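Local atomic coordinates of TIR protein (Paracoccus denitrificans PD1222, PDB entry 3H16), a protein that belongs to the bacterial TIR-domain family and folds as a compact alpha/beta domain with a parallel sheet flanked by helices. Residues 33-36 / 37-41; 111-115 / 116-120; 143-146 / 147-151. All coordinates share one frame; numbering follows the deposited sequence.

Contact 1. Residues 33-36 / 37-41; sequences ADFV and EALAH
In helix 32-45, the crossover helix of the beta-alpha-beta unit formed with strands 21-28 and 50-57, Phe35 and Leu39 meet one turn apart on the buried side. Leu39 CD2 comes within 3.7 Å of Phe35 CE2, oblique to the ring, and CZ of the same ring is only slightly farther off. Both side chains have CG anti to the backbone N (chi1 -172° for Phe35 and 169° for Leu39), which carries them out on the buried side, where they cross at an angle.

Two strong backbone bonds and one weak one lie beneath them. Leu39 N donates to Phe35 O at 2.8 Å in an almost straight bond, with an N-H...O angle of 174°. Ala40 N reaches Val36 O, also at 2.8 Å, but comes in tilted from the carbonyl plane. Toward the start of the segment, Ala38 N lies 3.5 Å from Asp34 O, a weak bond, in keeping with the wider pi-type turn at 33-36. On the exposed side Glu37 packs its CB 3.4 Å from Ala33 O.

His114 stacks its ring on Phe35, and Leu39 touches Val145 of helix 141-153. Val36 meets Ile25 and His27 of strand 21-28 as well as Tyr52 of strand 50-57. An apolar face turned to a parallel sheet, with acidic and small residues on the outer side, is the pattern of an amphipathic helix in a beta-alpha-beta crossover.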
# COMPACT_ATOMS: atom_id res chain seq x y z
N ALA B 33 -16.29 -10.66 19.56
CA ALA B 33 -16.13 -10.31 20.97
C ALA B 33 -14.88 -9.50 21.27
O ALA B 33 -14.97 -8.33 21.64
CB ALA B 33 -16.13 -11.58 21.81
N ASP B 34 -13.72 -10.12 21.09
CA ASP B 34 -12.44 -9.48 21.39
C ASP B 34 -11.86 -8.46 20.41
O ASP B 34 -11.82 -7.27 20.71
CB ASP B 34 -11.39 -10.57 21.65
CG ASP B 34 -11.18 -11.47 20.45
OD1 ASP B 34 -12.18 -11.99 19.91
OD2 ASP B 34 -10.02 -11.65 20.04
N PHE B 35 -11.41 -8.93 19.25
CA PHE B 35 -10.76 -8.08 18.25
C PHE B 35 -11.60 -7.04 17.52
O PHE B 35 -11.39 -5.84 17.67
CB PHE B 35 -10.06 -8.95 17.21
CG PHE B 35 -9.19 -8.18 16.25
CD1 PHE B 35 -8.06 -7.50 16.71
CD2 PHE B 35 -9.51 -8.12 14.90
CE1 PHE B 35 -7.27 -6.77 15.83
CE2 PHE B 35 -8.72 -7.39 14.01
CZ PHE B 35 -7.59 -6.72 14.48
N VAL B 36 -12.54 -7.51 16.71
CA VAL B 36 -13.38 -6.64 15.92
C VAL B 36 -14.01 -5.50 16.72
O VAL B 36 -14.10 -4.38 16.22
CB VAL B 36 -14.47 -7.45 15.21
CG1 VAL B 36 -15.26 -6.57 14.27
CG2 VAL B 36 -13.81 -8.58 14.43
N GLU B 37 -14.42 -5.77 17.95
CA GLU B 37 -15.03 -4.74 18.77
C GLU B 37 -13.98 -3.69 19.11
O GLU B 37 -14.22 -2.49 18.94
CB GLU B 37 -15.61 -5.35 20.05
CG GLU B 37 -17.08 -5.01 20.26
CD GLU B 37 -17.71 -5.82 21.37
OE1 GLU B 37 -17.26 -5.70 22.53
OE2 GLU B 37 -18.67 -6.58 21.07
N ALA B 38 -12.83 -4.13 19.59
CA ALA B 38 -11.74 -3.22 19.94
C ALA B 38 -11.43 -2.35 18.73
O ALA B 38 -11.32 -1.13 18.83
CB ALA B 38 -10.51 -4.00 20.34
N LEU B 39 -11.28 -3.00 17.58
CA LEU B 39 -10.98 -2.32 16.34
C LEU B 39 -12.06 -1.31 15.93
O LEU B 39 -11.76 -0.20 15.49
CB LEU B 39 -10.76 -3.37 15.23
CG LEU B 39 -10.67 -2.96 13.76
CD1 LEU B 39 -9.79 -1.72 13.61
CD2 LEU B 39 -10.11 -4.14 12.95
N ALA B 40 -13.32 -1.71 16.10
CA ALA B 40 -14.46 -0.85 15.74
C ALA B 40 -14.48 0.41 16.60
O ALA B 40 -14.73 1.50 16.09
CB ALA B 40 -15.77 -1.62 15.92
N HIS B 41 -14.23 0.24 17.89
CA HIS B 41 -14.21 1.36 18.82
C HIS B 41 -13.12 2.34 18.38
O HIS B 41 -13.39 3.53 18.15
CB HIS B 41 -13.94 0.87 20.24
CG HIS B 41 -14.13 1.92 21.30
ND1 HIS B 41 -15.38 2.40 21.64
CD2 HIS B 41 -13.24 2.58 22.07
CE1 HIS B 41 -15.24 3.32 22.58
NE2 HIS B 41 -13.96 3.45 22.85

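Contact 2. Residues 111-115 / 116-120; sequences PIWHK and VSKDE
Trp113 of strand 109-113 packs against Val116 and Lys118 as the chain turns into helix 118-124. The tight part centres on Val116, whose CG1 lies 3.2 Å from His114 O and whose CG2 is 3.9 Å from Trp113 CB. With CG1 anti to the carbonyl carbon (chi1 -61°), CG2 is left between the backbone N and the carbonyl carbon, turned to Trp113 CB. Farther out, Trp113 CZ3 comes within 3.9 Å of Lys118 CA, and the aliphatic start of the lysine follows, its CG 4.1 Å from Trp113 CH2. Val121 of helix 118-124 touches both Trp113 and Val116.

The solvent side is looser: Lys118 runs on fully extended, its end leading away from the indole, and Lys115 is likewise exposed. His114 is held by a hydrogen bond between its ND1 and Thr136 OG1, with Lys115 CG 3.9 Å above the centre of its imidazole.

Ser117 occupies the N-cap of helix 118-124, where its OG accepts from Glu120 N at 3.0 Å, although the hydroxyl position is less certain. Ser117 N returns a weak bond of 3.4 Å to Glu120 OE1. This reciprocal pairing is a capping box, here starting the helix that follows a strand of the parallel sheet.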
# COMPACT_ATOMS: atom_id res chain seq x y z
N PRO B 111 -7.59 -6.43 3.80
CA PRO B 111 -7.42 -7.56 4.72
C PRO B 111 -6.49 -7.21 5.88
O PRO B 111 -5.58 -6.38 5.73
CB PRO B 111 -6.83 -8.65 3.82
CG PRO B 111 -5.94 -7.86 2.93
CD PRO B 111 -6.78 -6.62 2.58
N ILE B 112 -6.71 -7.83 7.03
CA ILE B 112 -5.86 -7.59 8.18
C ILE B 112 -5.51 -8.95 8.76
O ILE B 112 -6.39 -9.65 9.28
CB ILE B 112 -6.59 -6.78 9.28
CG1 ILE B 112 -6.98 -5.41 8.74
CG2 ILE B 112 -5.70 -6.63 10.49
CD1 ILE B 112 -7.62 -4.51 9.80
N TRP B 113 -4.24 -9.34 8.66
CA TRP B 113 -3.78 -10.62 9.19
C TRP B 113 -3.76 -10.49 10.69
O TRP B 113 -3.29 -9.49 11.23
CB TRP B 113 -2.37 -10.94 8.68
CG TRP B 113 -2.32 -11.28 7.22
CD1 TRP B 113 -3.22 -10.91 6.25
CD2 TRP B 113 -1.30 -12.02 6.54
NE1 TRP B 113 -2.81 -11.37 5.02
CE2 TRP B 113 -1.64 -12.06 5.17
CE3 TRP B 113 -0.12 -12.66 6.96
CZ2 TRP B 113 -0.85 -12.70 4.22
CZ3 TRP B 113 0.67 -13.30 6.01
CH2 TRP B 113 0.30 -13.31 4.65
N HIS B 114 -4.29 -11.50 11.38
CA HIS B 114 -4.35 -11.48 12.83
C HIS B 114 -3.97 -12.81 13.48
O HIS B 114 -4.68 -13.82 13.37
CB HIS B 114 -5.76 -11.07 13.26
CG HIS B 114 -5.90 -10.84 14.72
ND1 HIS B 114 -5.06 -10.00 15.43
CD2 HIS B 114 -6.76 -11.36 15.63
CE1 HIS B 114 -5.40 -10.01 16.70
NE2 HIS B 114 -6.42 -10.83 16.86
N LYS B 115 -2.83 -12.80 14.16
CA LYS B 115 -2.31 -13.97 14.85
C LYS B 115 -2.20 -15.20 13.96
O LYS B 115 -2.38 -16.34 14.40
CB LYS B 115 -3.17 -14.26 16.09
CG LYS B 115 -3.12 -13.12 17.12
CD LYS B 115 -4.16 -13.27 18.24
CE LYS B 115 -3.84 -14.43 19.17
NZ LYS B 115 -2.53 -14.25 19.86
N VAL B 116 -1.88 -14.97 12.69
CA VAL B 116 -1.72 -16.06 11.73
C VAL B 116 -0.31 -16.07 11.10
O VAL B 116 0.33 -15.02 10.97
CB VAL B 116 -2.74 -15.97 10.58
CG1 VAL B 116 -4.15 -16.06 11.13
CG2 VAL B 116 -2.53 -14.67 9.79
N SER B 117 0.15 -17.25 10.73
CA SER B 117 1.45 -17.39 10.08
C SER B 117 1.20 -17.35 8.57
O SER B 117 0.11 -17.67 8.10
CB SER B 117 2.10 -18.72 10.45
OG SER B 117 1.40 -19.81 9.86
N LYS B 118 2.23 -16.95 7.83
CA LYS B 118 2.16 -16.86 6.37
C LYS B 118 1.87 -18.24 5.76
O LYS B 118 1.07 -18.37 4.83
CB LYS B 118 3.48 -16.31 5.84
CG LYS B 118 3.47 -15.89 4.39
CD LYS B 118 4.80 -15.23 4.03
CE LYS B 118 4.81 -14.70 2.61
NZ LYS B 118 6.14 -14.12 2.28
N ASP B 119 2.54 -19.27 6.28
CA ASP B 119 2.33 -20.63 5.77
C ASP B 119 0.89 -21.00 6.01
O ASP B 119 0.26 -21.67 5.19
CB ASP B 119 3.25 -21.63 6.50
CG ASP B 119 4.69 -21.58 6.01
OD1 ASP B 119 5.62 -21.61 6.85
OD2 ASP B 119 4.89 -21.51 4.78
N GLU B 120 0.36 -20.54 7.14
CA GLU B 120 -1.02 -20.80 7.51
C GLU B 120 -1.93 -20.13 6.48
O GLU B 120 -2.91 -20.72 6.01
CB GLU B 120 -1.28 -20.22 8.89
CG GLU B 120 -2.29 -20.97 9.71
CD GLU B 120 -2.51 -20.32 11.06
OE1 GLU B 120 -1.51 -20.05 11.77
OE2 GLU B 120 -3.68 -20.09 11.42

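Contact 3. Residues 143-146 / 147-151; sequences EIVA and DLMAI
Asp147 and Glu143 are joined through the backbone of helix 141-153, Asp147 N donating to Glu143 O at 3.1 Å. The next three amides continue the i to i+4 pattern: Leu148 N to Ile144 O and Met149 N to Val145 O, both at 2.9 Å, then Ala150 N to Ala146 O at 3.0 Å. In all four the donor sits somewhat tilted from the carbonyl plane.

The buried Asp147 carboxylate finds its partners beyond this helix. OD1 accepts from the backbone N of Gln92 of the second subunit, and OD2 forms a salt bridge with Lys139, so both oxygens are satisfied. With CG anti to the carbonyl carbon (chi1 -66°), the group swings back over the preceding turn, where OD2 lies 3.2 Å from Glu143 O, a pair of acceptors whose repulsion Lys139 may ease. Glu143 OE1 takes the amide of Ser140.

On the apolar side, Ile144 CG2 lies alongside Leu148 CD1 at 3.9 Å, and Val145 CG1 runs beside Met149 CG at 4.2 Å. Ile144 and Leu148 pack on strand 109-113 through Ile112 and Leu110, Val145 and Leu148 face helix 32-45, and Asp147 touches Phe134 of strand 134-135 and Trp90 of the second subunit.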
# COMPACT_ATOMS: atom_id res chain seq x y z
N GLU B 143 -1.91 2.11 14.83
CA GLU B 143 -1.17 2.38 13.61
C GLU B 143 -2.00 1.94 12.42
O GLU B 143 -2.11 2.67 11.44
CB GLU B 143 0.18 1.65 13.62
CG GLU B 143 1.18 2.25 14.58
CD GLU B 143 2.40 1.37 14.80
OE1 GLU B 143 2.29 0.35 15.53
OE2 GLU B 143 3.47 1.68 14.24
N ILE B 144 -2.62 0.76 12.52
CA ILE B 144 -3.46 0.27 11.43
C ILE B 144 -4.64 1.22 11.22
O ILE B 144 -5.02 1.51 10.08
CB ILE B 144 -4.01 -1.15 11.72
CG1 ILE B 144 -2.86 -2.16 11.75
CG2 ILE B 144 -5.00 -1.55 10.64
CD1 ILE B 144 -3.29 -3.58 12.11
N VAL B 145 -5.23 1.71 12.32
CA VAL B 145 -6.35 2.62 12.22
C VAL B 145 -5.92 3.93 11.55
O VAL B 145 -6.69 4.52 10.77
CB VAL B 145 -6.96 2.90 13.61
CG1 VAL B 145 -7.91 4.07 13.53
CG2 VAL B 145 -7.70 1.66 14.10
N ALA B 146 -4.70 4.39 11.83
CA ALA B 146 -4.22 5.61 11.19
C ALA B 146 -4.15 5.37 9.67
O ALA B 146 -4.55 6.23 8.89
CB ALA B 146 -2.86 6.00 11.72
N ASP B 147 -3.66 4.20 9.27
CA ASP B 147 -3.58 3.86 7.84
C ASP B 147 -4.98 3.81 7.21
O ASP B 147 -5.17 4.30 6.10
CB ASP B 147 -2.89 2.50 7.64
CG ASP B 147 -1.43 2.52 8.05
OD1 ASP B 147 -0.74 3.52 7.75
OD2 ASP B 147 -0.96 1.53 8.67
N LEU B 148 -5.94 3.22 7.92
CA LEU B 148 -7.30 3.11 7.42
C LEU B 148 -7.97 4.48 7.26
O LEU B 148 -8.70 4.71 6.31
CB LEU B 148 -8.12 2.22 8.33
CG LEU B 148 -7.67 0.76 8.37
CD1 LEU B 148 -8.35 0.04 9.50
CD2 LEU B 148 -7.97 0.08 7.04
N MET B 149 -7.71 5.38 8.20
CA MET B 149 -8.28 6.73 8.14
C MET B 149 -7.64 7.45 6.96
O MET B 149 -8.28 8.25 6.29
CB MET B 149 -8.01 7.50 9.43
CG MET B 149 -8.78 6.98 10.63
SD MET B 149 -10.55 6.79 10.32
CE MET B 149 -11.06 8.48 10.16
N ALA B 150 -6.36 7.17 6.72
CA ALA B 150 -5.65 7.79 5.62
C ALA B 150 -6.30 7.35 4.32
O ALA B 150 -6.49 8.16 3.41
CB ALA B 150 -4.21 7.38 5.63
N ILE B 151 -6.62 6.06 4.23
CA ILE B 151 -7.25 5.47 3.05
C ILE B 151 -8.68 5.97 2.87
O ILE B 151 -9.15 6.12 1.75
CB ILE B 151 -7.24 3.93 3.14
CG1 ILE B 151 -5.80 3.41 3.01
CG2 ILE B 151 -8.09 3.33 2.03
CD1 ILE B 151 -5.68 1.91 3.11

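Contacts 1 and 3 each lie within one helix, whereas contact 2 covers a strand-to-helix turn at the surface. Contact 3 is buried, partly by the second subunit; contact 1 is half buried, its inner face on the sheet. The three converge around Ile112, whose CD1 lies 4.0 Å from Leu39 CD2 of contact 1 and 4.0 Å from Ile144 CG2 of contact 3. Leu39 CD1 and Val145 CG2, also 4.0 Å apart, join the two helices directly. Both helical contacts combine main-chain bonds with apolar packing, aromatic on aliphatic in contact 1 and wholly non-aromatic in contact 3, which adds a buried carboxylate; contact 2 pairs indole packing with a capping box whose hydroxyl is less surely placed.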